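Local coordinates for DUF357 domain-containing protein (PDB 2OO2), which is of unknown function but is a small, mainly helical DUF357 protein that forms a two-fold symmetric pair of chains in the crystal, at the interface of chains A and B. Sequence-based numbering; all coordinates share one arbitrary frame. Chains: chain A/B, Hypothetical protein AF_1782.

Contact 1: the interface of chains A and B. Residues chain A 31, 63-64, 67, 71; chain B 31, 63-64, 67, 71.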
loop_
_atom_site.group_PDB
_atom_site.type_symbol
_atom_site.label_atom_id
_atom_site.label_comp_id
_atom_site.label_asym_id
_atom_site.label_seq_id
_atom_site.Cartn_x
_atom_site.Cartn_y
_atom_site.Cartn_z
ATOM N N PHE A 31 -9.954 3.839 10.861
ATOM C CA PHE A 31 -9.777 3.697 9.406
ATOM C C PHE A 31 -9.726 5.050 8.756
ATOM O O PHE A 31 -8.769 5.358 8.035
ATOM C CB PHE A 31 -10.884 2.869 8.782
ATOM C CG PHE A 31 -10.602 1.402 8.787
ATOM C CD1 PHE A 31 -10.175 0.768 7.631
ATOM C CD2 PHE A 31 -10.785 0.645 9.959
ATOM C CE1 PHE A 31 -9.903 -0.572 7.605
ATOM C CE2 PHE A 31 -10.512 -0.732 9.959
ATOM C CZ PHE A 31 -10.068 -1.343 8.752
ATOM N N ALA A 63 -5.034 1.578 0.476
ATOM C CA ALA A 63 -5.255 0.234 0.989
ATOM C C ALA A 63 -6.209 0.321 2.194
ATOM O O ALA A 63 -7.073 -0.536 2.309
ATOM C CB ALA A 63 -3.975 -0.467 1.423
ATOM N N TRP A 64 -6.026 1.286 3.090
ATOM C CA TRP A 64 -6.917 1.427 4.303
ATOM C C TRP A 64 -8.331 1.696 3.810
ATOM O O TRP A 64 -9.330 1.163 4.407
ATOM C CB TRP A 64 -6.483 2.561 5.241
ATOM C CG TRP A 64 -5.367 2.121 6.178
ATOM C CD1 TRP A 64 -4.022 2.298 5.980
ATOM C CD2 TRP A 64 -5.511 1.362 7.374
ATOM N NE1 TRP A 64 -3.311 1.703 7.019
ATOM C CE2 TRP A 64 -4.212 1.119 7.882
ATOM C CE3 TRP A 64 -6.629 0.864 8.081
ATOM C CZ2 TRP A 64 -3.994 0.391 9.068
ATOM C CZ3 TRP A 64 -6.404 0.164 9.281
ATOM C CH2 TRP A 64 -5.115 -0.075 9.748
ATOM N N ILE A 67 -9.606 -1.676 1.616
ATOM C CA ILE A 67 -9.783 -2.805 2.531
ATOM C C ILE A 67 -10.873 -2.501 3.578
ATOM O O ILE A 67 -11.627 -3.416 3.961
ATOM C CB ILE A 67 -8.440 -3.311 3.162
ATOM C CG1 ILE A 67 -7.457 -3.749 2.056
ATOM C CG2 ILE A 67 -8.713 -4.459 4.131
ATOM C CD1 ILE A 67 -5.956 -3.879 2.505
ATOM N N VAL A 71 -14.159 -4.941 3.955
ATOM C CA VAL A 71 -14.534 -5.635 5.189
ATOM C C VAL A 71 -15.749 -4.985 5.861
ATOM O O VAL A 71 -16.171 -5.385 6.975
ATOM C CB VAL A 71 -13.343 -5.750 6.181
ATOM C CG1 VAL A 71 -12.177 -6.543 5.557
ATOM C CG2 VAL A 71 -12.916 -4.385 6.710
ATOM N N PHE B 31 -7.843 -12.861 2.203
ATOM C CA PHE B 31 -6.714 -12.056 2.699
ATOM C C PHE B 31 -5.413 -12.724 2.357
ATOM O O PHE B 31 -4.541 -12.105 1.735
ATOM C CB PHE B 31 -6.798 -11.832 4.197
ATOM C CG PHE B 31 -7.598 -10.628 4.572
ATOM C CD1 PHE B 31 -6.962 -9.455 4.949
ATOM C CD2 PHE B 31 -9.004 -10.676 4.566
ATOM C CE1 PHE B 31 -7.667 -8.334 5.292
ATOM C CE2 PHE B 31 -9.751 -9.540 4.914
ATOM C CZ PHE B 31 -9.058 -8.353 5.287
ATOM N N ALA B 63 -0.071 -4.166 3.271
ATOM C CA ALA B 63 -1.274 -3.543 3.803
ATOM C C ALA B 63 -2.318 -4.644 4.065
ATOM O O ALA B 63 -2.995 -4.568 5.080
ATOM C CB ALA B 63 -1.879 -2.500 2.874
ATOM N N TRP B 64 -2.485 -5.600 3.157
ATOM C CA TRP B 64 -3.499 -6.707 3.342
ATOM C C TRP B 64 -3.105 -7.493 4.584
ATOM O O TRP B 64 -4.007 -7.924 5.383
ATOM C CB TRP B 64 -3.576 -7.660 2.142
ATOM C CG TRP B 64 -4.463 -7.104 1.038
ATOM C CD1 TRP B 64 -4.048 -6.389 -0.056
ATOM C CD2 TRP B 64 -5.886 -7.139 0.992
ATOM N NE1 TRP B 64 -5.153 -5.994 -0.805
ATOM C CE2 TRP B 64 -6.291 -6.443 -0.173
ATOM C CE3 TRP B 64 -6.873 -7.708 1.829
ATOM C CZ2 TRP B 64 -7.647 -6.292 -0.524
ATOM C CZ3 TRP B 64 -8.223 -7.579 1.455
ATOM C CH2 TRP B 64 -8.593 -6.874 0.314
ATOM N N ILE B 67 -3.360 -4.897 7.901
ATOM C CA ILE B 67 -4.765 -4.569 8.148
ATOM C C ILE B 67 -5.573 -5.836 8.494
ATOM O O ILE B 67 -6.489 -5.767 9.337
ATOM C CB ILE B 67 -5.414 -3.712 7.007
ATOM C CG1 ILE B 67 -4.646 -2.386 6.828
ATOM C CG2 ILE B 67 -6.886 -3.448 7.319
ATOM C CD1 ILE B 67 -4.915 -1.632 5.474
ATOM N N VAL B 71 -7.633 -6.106 12.041
ATOM C CA VAL B 71 -9.076 -6.333 12.142
ATOM C C VAL B 71 -9.396 -7.762 12.597
ATOM O O VAL B 71 -10.582 -8.177 12.662
ATOM C CB VAL B 71 -9.816 -5.990 10.819
ATOM C CG1 VAL B 71 -9.621 -4.507 10.443
ATOM C CG2 VAL B 71 -9.430 -6.943 9.693
#

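Contact 2: the interface of chains A and B. Residues chain A 7, 52-53, 55-56; chain B 7, 52-53, 55-56.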
loop_
_atom_site.group_PDB
_atom_site.type_symbol
_atom_site.label_atom_id
_atom_site.label_comp_id
_atom_site.label_asym_id
_atom_site.label_seq_id
_atom_site.Cartn_x
_atom_site.Cartn_y
_atom_site.Cartn_z
ATOM N N LEU A 7 7.125 8.230 -11.029
ATOM C CA LEU A 7 6.643 8.345 -9.611
ATOM C C LEU A 7 5.829 9.600 -9.293
ATOM O O LEU A 7 4.880 9.555 -8.541
ATOM C CB LEU A 7 7.790 8.254 -8.583
ATOM C CG LEU A 7 8.423 6.953 -8.151
ATOM C CD1 LEU A 7 9.588 7.268 -7.283
ATOM C CD2 LEU A 7 7.404 6.103 -7.372
ATOM N N VAL A 52 9.650 8.410 -3.181
ATOM C CA VAL A 52 9.394 7.012 -2.776
ATOM C C VAL A 52 8.437 7.055 -1.568
ATOM O O VAL A 52 7.409 6.289 -1.531
ATOM C CB VAL A 52 10.650 6.285 -2.322
ATOM C CG1 VAL A 52 10.379 4.881 -2.029
ATOM C CG2 VAL A 52 11.694 6.254 -3.489
ATOM N N ARG A 53 8.756 7.907 -0.581
ATOM C CA ARG A 53 7.842 7.937 0.649
ATOM C C ARG A 53 6.530 8.560 0.221
ATOM O O ARG A 53 5.424 8.133 0.695
ATOM C CB ARG A 53 8.435 8.686 1.838
ATOM C CG ARG A 53 9.749 8.163 2.405
ATOM C CD ARG A 53 9.649 6.858 3.175
ATOM N NE ARG A 53 9.939 5.701 2.304
ATOM C CZ ARG A 53 10.289 4.486 2.720
ATOM N NH1 ARG A 53 10.506 3.536 1.825
ATOM N NH2 ARG A 53 10.414 4.221 4.023
ATOM N N PHE A 55 4.938 8.238 -2.675
ATOM C CA PHE A 55 4.162 7.180 -3.298
ATOM C C PHE A 55 3.748 6.109 -2.283
ATOM O O PHE A 55 2.536 5.655 -2.243
ATOM C CB PHE A 55 4.917 6.540 -4.421
ATOM C CG PHE A 55 4.169 5.495 -5.192
ATOM C CD1 PHE A 55 3.059 5.789 -5.976
ATOM C CD2 PHE A 55 4.680 4.164 -5.153
ATOM C CE1 PHE A 55 2.456 4.788 -6.739
ATOM C CE2 PHE A 55 4.097 3.148 -6.011
ATOM C CZ PHE A 55 2.966 3.496 -6.764
ATOM N N GLU A 56 4.687 5.711 -1.427
ATOM C CA GLU A 56 4.449 4.704 -0.411
ATOM C C GLU A 56 3.225 5.146 0.411
ATOM O O GLU A 56 2.292 4.294 0.716
ATOM C CB GLU A 56 5.669 4.642 0.477
ATOM C CG GLU A 56 5.657 3.447 1.456
ATOM C CD GLU A 56 6.803 3.440 2.455
ATOM O OE1 GLU A 56 7.311 4.475 2.890
ATOM O OE2 GLU A 56 7.199 2.358 2.826
ATOM N N LEU B 7 14.473 2.719 -4.824
ATOM C CA LEU B 7 13.324 1.777 -5.046
ATOM C C LEU B 7 13.680 0.290 -5.027
ATOM O O LEU B 7 12.932 -0.526 -4.534
ATOM C CB LEU B 7 12.562 2.063 -6.356
ATOM C CG LEU B 7 11.547 3.170 -6.507
ATOM C CD1 LEU B 7 11.147 3.244 -7.938
ATOM C CD2 LEU B 7 10.314 2.879 -5.634
ATOM N N VAL B 52 8.447 0.764 -10.102
ATOM C CA VAL B 52 7.297 1.449 -9.476
ATOM C C VAL B 52 6.224 0.377 -9.194
ATOM O O VAL B 52 5.645 0.328 -8.051
ATOM C CB VAL B 52 6.658 2.489 -10.382
ATOM C CG1 VAL B 52 5.595 3.217 -9.696
ATOM C CG2 VAL B 52 7.713 3.584 -10.756
ATOM N N ARG B 53 5.935 -0.460 -10.203
ATOM C CA ARG B 53 4.842 -1.507 -9.959
ATOM C C ARG B 53 5.394 -2.515 -8.974
ATOM O O ARG B 53 4.640 -3.031 -8.083
ATOM C CB ARG B 53 4.361 -2.199 -11.230
ATOM C CG ARG B 53 3.751 -1.319 -12.315
ATOM C CD ARG B 53 2.373 -0.763 -12.000
ATOM N NE ARG B 53 2.465 0.588 -11.409
ATOM C CZ ARG B 53 1.479 1.479 -11.358
ATOM N NH1 ARG B 53 1.699 2.651 -10.783
ATOM N NH2 ARG B 53 0.279 1.200 -11.872
ATOM N N PHE B 55 7.399 -1.983 -6.381
ATOM C CA PHE B 55 7.223 -1.408 -5.059
ATOM C C PHE B 55 5.742 -1.298 -4.682
ATOM O O PHE B 55 5.315 -1.675 -3.520
ATOM C CB PHE B 55 7.866 -0.060 -4.962
ATOM C CG PHE B 55 7.821 0.583 -3.609
ATOM C CD1 PHE B 55 8.502 0.072 -2.510
ATOM C CD2 PHE B 55 7.096 1.806 -3.491
ATOM C CE1 PHE B 55 8.491 0.761 -1.297
ATOM C CE2 PHE B 55 7.157 2.557 -2.250
ATOM C CZ PHE B 55 7.840 1.983 -1.168
ATOM N N GLU B 56 4.924 -0.839 -5.628
ATOM C CA GLU B 56 3.498 -0.676 -5.422
ATOM C C GLU B 56 2.937 -2.023 -4.934
ATOM O O GLU B 56 2.099 -2.067 -3.940
ATOM C CB GLU B 56 2.876 -0.311 -6.749
ATOM C CG GLU B 56 1.399 0.130 -6.635
ATOM C CD GLU B 56 0.709 0.368 -7.969
ATOM O OE1 GLU B 56 0.995 -0.264 -8.987
ATOM O OE2 GLU B 56 -0.160 1.210 -7.993
#

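Contact 1: the interface of chains A and B
A:Ile67 and B:Ile67 meet tip to tip where helix 51-70 of one chain packs against helix 51-70 of the other, the two running the same way but inclined to each other by roughly 40°; helix 29-47 and A:Val71 or B:Val71, just past the helix end, flank them. Both chains are DUF357 proteins, and this apolar patch is two-fold symmetric, so each pairing occurs twice. Near the axis A:Ala63 CB touches B:Ala63 CB at 3.3 Å, tighter than usual for methyl groups. The smallness of alanine suits this place, since the backbones come so near that A:Ala63 CA and B:Ala63 CA are 6.2 Å apart. The branched isoleucine divides its contacts between its arms. The CG2 methyl, anti to the backbone N, points at its twin, with A:Ile67 CG2 3.8 Å from B:Ile67 CG2, and also borders the phenyl tip of B:Phe31. The other branch, with CG1 anti to the carbonyl carbon (chi1 -59°), reaches across to the indole of the partner. B:Ile67 CG1 sits over the six-membered ring of A:Trp64, 3.6 Å from its centroid, while CD1 of the same B:Ile67 lies over the five-membered ring. The whole ethyl arm thus spans the indole face in CH-pi contact, which a broad flat side chain suits well. In place of A:Trp64, an alanine would probably open a gap beside B:Ile67, leaving its ethyl arm without the flat surface on which it rests and A:Phe31 without its neighbour. That neighbour is a second-shell support: A:Trp64 CE3 stands 3.5 Å above the plane of the A:Phe31 ring, toward its rim, and A:Phe31 CD1 in turn meets the indole at its edge. Thus backed, A:Phe31 presents its far edge to the partner, and B:Val71 CG1 lies in the ring plane, 3.6 Å from A:Phe31 CZ. The two side chains meet at about a right angle, a short valine methyl fitting against the phenyl tip.

Contact 2: the interface of chains A and B
A:Phe55 and B:Phe55 pack against each other in a symmetric, largely apolar helix-to-helix interface that joins two DUF357 chains in the deposited assembly, which may or may not be the biological unit. The phenyl rings slide past each other in opposite directions and meet rim to rim without stacking: A:Phe55 CD2 is 3.8 Å from B:Phe55 CD2, and each of these atoms lies in the plane of the other ring. With CG anti to the backbone N (chi1 -176°), each ring is carried out from helix 51-70 and over the partner helix, a reach for which the length and flatness of phenylalanine are suited. There its tip crosses the start of the B:Glu56 side chain, A:Phe55 CZ lying 3.7 Å from B:Glu56 CG. It is the aliphatic part of the glutamate that takes this contact, while the carboxylate plane is turned 41° from the ring. The extended chain of B:Glu56 carries the acid group onward to B:Arg53 of its own helix, whose NE is 3.0 Å from B:Glu56 OE1 in a salt bridge. The glutamate approaches over the guanidinium face, its CD 3.6 Å above the centre of the plane, so the pairing is probably more one of charges than an in-plane grip by the N-H groups. It likely compensates the acid's charge and steadies the methylenes on which the foreign ring rests. B:Val52, one turn earlier than B:Glu56, sets CG1 over one face of the A:Phe55 ring near its tip, 3.9 Å from CZ; anti to the backbone N, this methyl is held short and close to its helix, where it covers the ring face. A:Leu7 of helix 3-21 closes the patch. A:Leu7 CD2 lies 4.0 Å from CD2 of its own A:Phe55, backing that ring on the same face, and the same methyl passes B:Val52 CG1 at 4.1 Å, a looser contact that brings a second helix into the interface.

Contact 1 and contact 2 lie about 19 Å apart, measured between the centres of their C-alpha atoms, and belong to one two-fold interface. Helix 51-70 runs through both: contact 2 uses its first turns and contact 1 its last. At both places like residues meet across the axis. Each contact recruits a different second helix, 29-47 at contact 1 and 3-21 at contact 2, so three helices of each chain take part. Fastening at two separated places would probably resist pivoting of one chain on the other, if the pair persists in solution.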